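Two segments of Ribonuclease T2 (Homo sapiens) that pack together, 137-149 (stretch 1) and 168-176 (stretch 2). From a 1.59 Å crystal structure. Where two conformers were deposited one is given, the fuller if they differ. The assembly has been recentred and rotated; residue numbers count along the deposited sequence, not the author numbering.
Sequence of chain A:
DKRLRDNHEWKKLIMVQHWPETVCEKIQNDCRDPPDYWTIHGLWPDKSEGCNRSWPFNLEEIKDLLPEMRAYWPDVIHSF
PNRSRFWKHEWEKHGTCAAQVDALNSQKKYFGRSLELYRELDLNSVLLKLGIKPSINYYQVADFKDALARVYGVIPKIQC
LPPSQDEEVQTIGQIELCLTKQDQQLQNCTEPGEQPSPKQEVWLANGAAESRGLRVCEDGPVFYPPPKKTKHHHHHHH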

# COMPACT_ATOMS: atom_id res chain seq x y z
N ASN A 137 6.47 -0.28 -22.55
CA ASN A 137 5.74 -1.37 -23.12
C ASN A 137 4.70 -1.83 -22.12
O ASN A 137 5.03 -2.03 -20.92
CB ASN A 137 6.67 -2.53 -23.44
CG ASN A 137 6.00 -3.54 -24.40
OD1 ASN A 137 5.50 -3.19 -25.47
ND2 ASN A 137 5.96 -4.79 -23.98
N TYR A 138 3.48 -2.03 -22.59
CA TYR A 138 2.47 -2.57 -21.68
C TYR A 138 2.75 -4.01 -21.22
O TYR A 138 3.32 -4.77 -21.96
CB TYR A 138 1.12 -2.56 -22.34
CG TYR A 138 0.66 -1.22 -22.78
CD1 TYR A 138 1.12 -0.01 -22.17
CD2 TYR A 138 -0.26 -1.16 -23.82
CE1 TYR A 138 0.66 1.22 -22.61
CE2 TYR A 138 -0.75 0.07 -24.23
CZ TYR A 138 -0.28 1.24 -23.63
OH TYR A 138 -0.82 2.40 -24.14
N TYR A 139 2.26 -4.35 -20.03
CA TYR A 139 2.22 -5.69 -19.53
C TYR A 139 0.81 -6.18 -19.69
O TYR A 139 -0.10 -5.43 -20.09
CB TYR A 139 2.54 -5.70 -18.03
CG TYR A 139 4.01 -5.44 -17.80
CD1 TYR A 139 4.92 -6.48 -17.84
CD2 TYR A 139 4.48 -4.14 -17.62
CE1 TYR A 139 6.24 -6.27 -17.70
CE2 TYR A 139 5.85 -3.93 -17.44
CZ TYR A 139 6.69 -4.99 -17.46
OH TYR A 139 8.02 -4.76 -17.35
N GLN A 140 0.60 -7.46 -19.37
CA GLN A 140 -0.77 -7.89 -19.12
C GLN A 140 -1.04 -7.94 -17.64
O GLN A 140 -0.15 -8.16 -16.85
CB GLN A 140 -0.98 -9.29 -19.66
CG GLN A 140 -0.75 -9.39 -21.17
CD GLN A 140 -1.86 -8.70 -21.90
OE1 GLN A 140 -3.05 -9.02 -21.70
NE2 GLN A 140 -1.50 -7.79 -22.77
N VAL A 141 -2.27 -7.66 -17.22
CA VAL A 141 -2.59 -7.78 -15.82
C VAL A 141 -2.23 -9.17 -15.31
O VAL A 141 -1.76 -9.23 -14.18
CB VAL A 141 -4.04 -7.45 -15.54
CG1 VAL A 141 -4.40 -7.81 -14.08
CG2 VAL A 141 -4.22 -5.93 -15.84
N ALA A 142 -2.40 -10.22 -16.13
CA ALA A 142 -2.04 -11.59 -15.68
C ALA A 142 -0.57 -11.72 -15.38
O ALA A 142 -0.18 -12.55 -14.55
CB ALA A 142 -2.44 -12.61 -16.75
N ASP A 143 0.25 -10.86 -15.97
CA ASP A 143 1.69 -10.96 -15.64
C ASP A 143 1.90 -10.68 -14.16
O ASP A 143 2.65 -11.42 -13.47
CB ASP A 143 2.51 -9.94 -16.44
CG ASP A 143 2.48 -10.22 -17.92
OD1 ASP A 143 2.31 -11.42 -18.34
OD2 ASP A 143 2.66 -9.24 -18.68
N PHE A 144 1.23 -9.66 -13.65
CA PHE A 144 1.33 -9.32 -12.27
C PHE A 144 0.59 -10.35 -11.44
O PHE A 144 1.10 -10.85 -10.49
CB PHE A 144 0.68 -7.99 -12.03
CG PHE A 144 1.49 -6.86 -12.50
CD1 PHE A 144 2.33 -6.18 -11.61
CD2 PHE A 144 1.34 -6.40 -13.83
CE1 PHE A 144 3.04 -5.12 -12.09
CE2 PHE A 144 2.06 -5.31 -14.29
CZ PHE A 144 2.93 -4.68 -13.39
N LYS A 145 -0.66 -10.65 -11.80
CA LYS A 145 -1.43 -11.51 -10.93
C LYS A 145 -0.84 -12.88 -10.79
O LYS A 145 -0.70 -13.42 -9.66
CB LYS A 145 -2.89 -11.55 -11.41
CG LYS A 145 -3.78 -11.85 -10.26
CD LYS A 145 -5.24 -11.73 -10.66
CE LYS A 145 -5.67 -10.26 -10.64
NZ LYS A 145 -7.11 -10.09 -11.00
N ASP A 146 -0.43 -13.47 -11.89
CA ASP A 146 0.01 -14.85 -11.84
C ASP A 146 1.36 -14.93 -11.18
O ASP A 146 1.61 -15.84 -10.38
CB ASP A 146 0.01 -15.47 -13.22
CG ASP A 146 -1.37 -15.62 -13.78
OD1 ASP A 146 -2.37 -15.56 -13.01
OD2 ASP A 146 -1.48 -15.77 -14.99
N ALA A 147 2.22 -13.99 -11.46
CA ALA A 147 3.56 -14.04 -10.87
C ALA A 147 3.50 -13.74 -9.36
O ALA A 147 4.18 -14.43 -8.60
CB ALA A 147 4.48 -13.15 -11.63
N LEU A 148 2.72 -12.74 -8.93
CA LEU A 148 2.55 -12.53 -7.51
C LEU A 148 1.86 -13.68 -6.80
O LEU A 148 2.21 -14.05 -5.68
CB LEU A 148 1.87 -11.20 -7.24
CG LEU A 148 2.74 -10.13 -7.85
CD1 LEU A 148 1.98 -8.86 -7.56
CD2 LEU A 148 4.20 -9.99 -7.29
N ALA A 149 0.91 -14.33 -7.45
CA ALA A 149 0.33 -15.51 -6.84
C ALA A 149 1.31 -16.62 -6.64
O ALA A 149 1.25 -17.33 -5.63
CB ALA A 149 -0.88 -15.94 -7.67
N GLU A 168 -6.51 5.48 -23.96
CA GLU A 168 -5.27 4.74 -23.82
C GLU A 168 -5.59 3.45 -23.00
O GLU A 168 -6.67 2.91 -23.12
CB GLU A 168 -4.26 5.68 -23.17
CG GLU A 168 -4.87 6.39 -21.92
CD GLU A 168 -4.15 7.67 -21.52
OE1 GLU A 168 -4.46 8.74 -22.11
OE2 GLU A 168 -3.29 7.61 -20.61
N VAL A 169 -4.66 2.96 -22.17
CA VAL A 169 -4.93 1.73 -21.39
C VAL A 169 -4.87 2.08 -19.91
O VAL A 169 -4.33 3.11 -19.52
CB VAL A 169 -3.92 0.51 -21.69
CG1 VAL A 169 -3.98 0.07 -23.18
CG2 VAL A 169 -2.57 0.85 -21.33
N GLN A 170 -5.50 1.25 -19.09
CA GLN A 170 -5.46 1.40 -17.62
C GLN A 170 -4.00 1.40 -17.13
O GLN A 170 -3.11 0.81 -17.72
CB GLN A 170 -6.25 0.29 -16.97
CG GLN A 170 -5.61 -1.09 -17.23
CD GLN A 170 -6.42 -2.27 -16.85
OE1 GLN A 170 -7.43 -2.18 -16.12
NE2 GLN A 170 -6.02 -3.39 -17.39
N THR A 171 -3.83 2.02 -15.98
CA THR A 171 -2.53 2.15 -15.39
C THR A 171 -2.50 1.48 -14.02
O THR A 171 -3.35 1.79 -13.18
CB THR A 171 -2.25 3.61 -15.20
OG1 THR A 171 -2.49 4.29 -16.46
CG2 THR A 171 -0.78 3.75 -14.79
N ILE A 172 -1.55 0.56 -13.79
CA ILE A 172 -1.51 -0.12 -12.47
C ILE A 172 -1.15 0.87 -11.40
O ILE A 172 -0.21 1.62 -11.57
CB ILE A 172 -0.61 -1.35 -12.50
CG1 ILE A 172 -0.74 -2.12 -11.16
CG2 ILE A 172 0.92 -0.96 -12.65
CD1 ILE A 172 0.08 -3.45 -11.19
N GLY A 173 -1.87 0.77 -10.28
CA GLY A 173 -1.69 1.74 -9.17
C GLY A 173 -1.49 1.07 -7.83
O GLY A 173 -0.86 1.68 -7.00
N GLN A 174 -2.11 -0.10 -7.60
CA GLN A 174 -2.16 -0.56 -6.18
C GLN A 174 -2.23 -2.06 -6.14
O GLN A 174 -2.92 -2.65 -6.95
CB GLN A 174 -3.37 0.14 -5.50
CG GLN A 174 -3.49 -0.23 -4.00
CD GLN A 174 -4.35 0.87 -3.33
OE1 GLN A 174 -3.78 1.86 -2.90
NE2 GLN A 174 -5.61 0.61 -3.19
N ILE A 175 -1.47 -2.66 -5.22
CA ILE A 175 -1.46 -4.12 -5.08
C ILE A 175 -1.77 -4.42 -3.64
O ILE A 175 -1.17 -3.82 -2.73
CB ILE A 175 -0.13 -4.64 -5.48
CG1 ILE A 175 0.07 -4.45 -7.01
CG2 ILE A 175 0.05 -6.11 -4.98
CD1 ILE A 175 1.52 -4.85 -7.49
N GLU A 176 -2.76 -5.25 -3.44
CA GLU A 176 -3.27 -5.58 -2.07
C GLU A 176 -3.00 -7.04 -1.82
O GLU A 176 -3.24 -7.89 -2.67
CB GLU A 176 -4.75 -5.31 -1.91
CG GLU A 176 -5.00 -3.81 -2.25
CD GLU A 176 -6.39 -3.43 -1.99
OE1 GLU A 176 -7.22 -4.30 -1.86
OE2 GLU A 176 -6.65 -2.21 -1.97

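Helix 141-149 of human ribonuclease T2 lies against strand 171-176, with Y138 ahead of the helix and V169 and Q170 ahead of the strand extending the contact. The two axes come within 11.3 Å of each other, their N-to-C directions 36° apart, so both segments run in roughly the same sense and nearest CA atoms pair in step: Y138 with V169, V141 with I172, F144 with I175. The CA atoms of these pairs stand 8.4 to 9.3 Å apart, a gap filled by side chains alone. No hydrogen bond crosses it; the join is one of shape, burying 335 Å² over both sides.

The same motif, a methyl group set on an aromatic face, occurs twice. At the exposed end, the Y138 ring offers a flat surface and V169 supplies the bump: CG2 of V169 sits 3.5 Å from the centroid of the Y138 ring, 19° off its normal, and only 3.3 Å from Y138 CZ. Both CA-to-CB bonds point toward the opposing stretch. With chi1 of V169 near -60° (m), CG2 reaches the ring while CG1 lies farther from its centre. A branched valine presents a compact methyl here, and the broad tyrosine ring covers it.

Deeper in, F144 and I172 repeat the arrangement. The I172 side chain is fully extended, chi1 and chi2 both t, which carries CD1 out to the F144 ring, 3.6 Å from its centroid and 15° off the normal; the closest ring atom, F144 CE1, is 3.5 Å from I172 CD1. The length of isoleucine suits the place, since its terminal methyl can span the space between strand and helix and land on the ring. Phenylalanine, wholly apolar in its side chain, suits a buried position where a methyl rests on one ring face.

Farther along, I175 sets its CD1 against the shallow notch that F144 and L148 form. Its CD1 lies 4.0 Å from L148 CD1 and, more loosely, 4.4 Å from F144 CD1, approaching the ring obliquely. F144 and L148 are one helical turn apart, joined by the backbone hydrogen bond from L148 N to F144 O (2.9 Å), so their side chains emerge on the same side of the helix. I172 and I175 both point toward them, and all four residues are buried.

Between the aromatic contacts in sequence, and off to one side, V141 is met by Q170. The CA-to-CB bonds of both run sideways, but the glutamine's end comes nearer, bringing NE2 to 3.5 Å from V141 CG2. This is packing against a methyl; the amide's polar atoms are hydrogen-bonded elsewhere in the structure, so the group can lie beside a buried valine without leaving its polarity unanswered.

The start of the helix is steadied within its own stretch: Q140 N donates to D143 OD2 (2.8 Å), and D143 N returns a bond to Q140 O (2.9 Å). A142, D143, K145 and D146 take no part in the contact. G173 and Q174 also stand clear of it, leaving I172 and I175 as the strand's two projections into the helix.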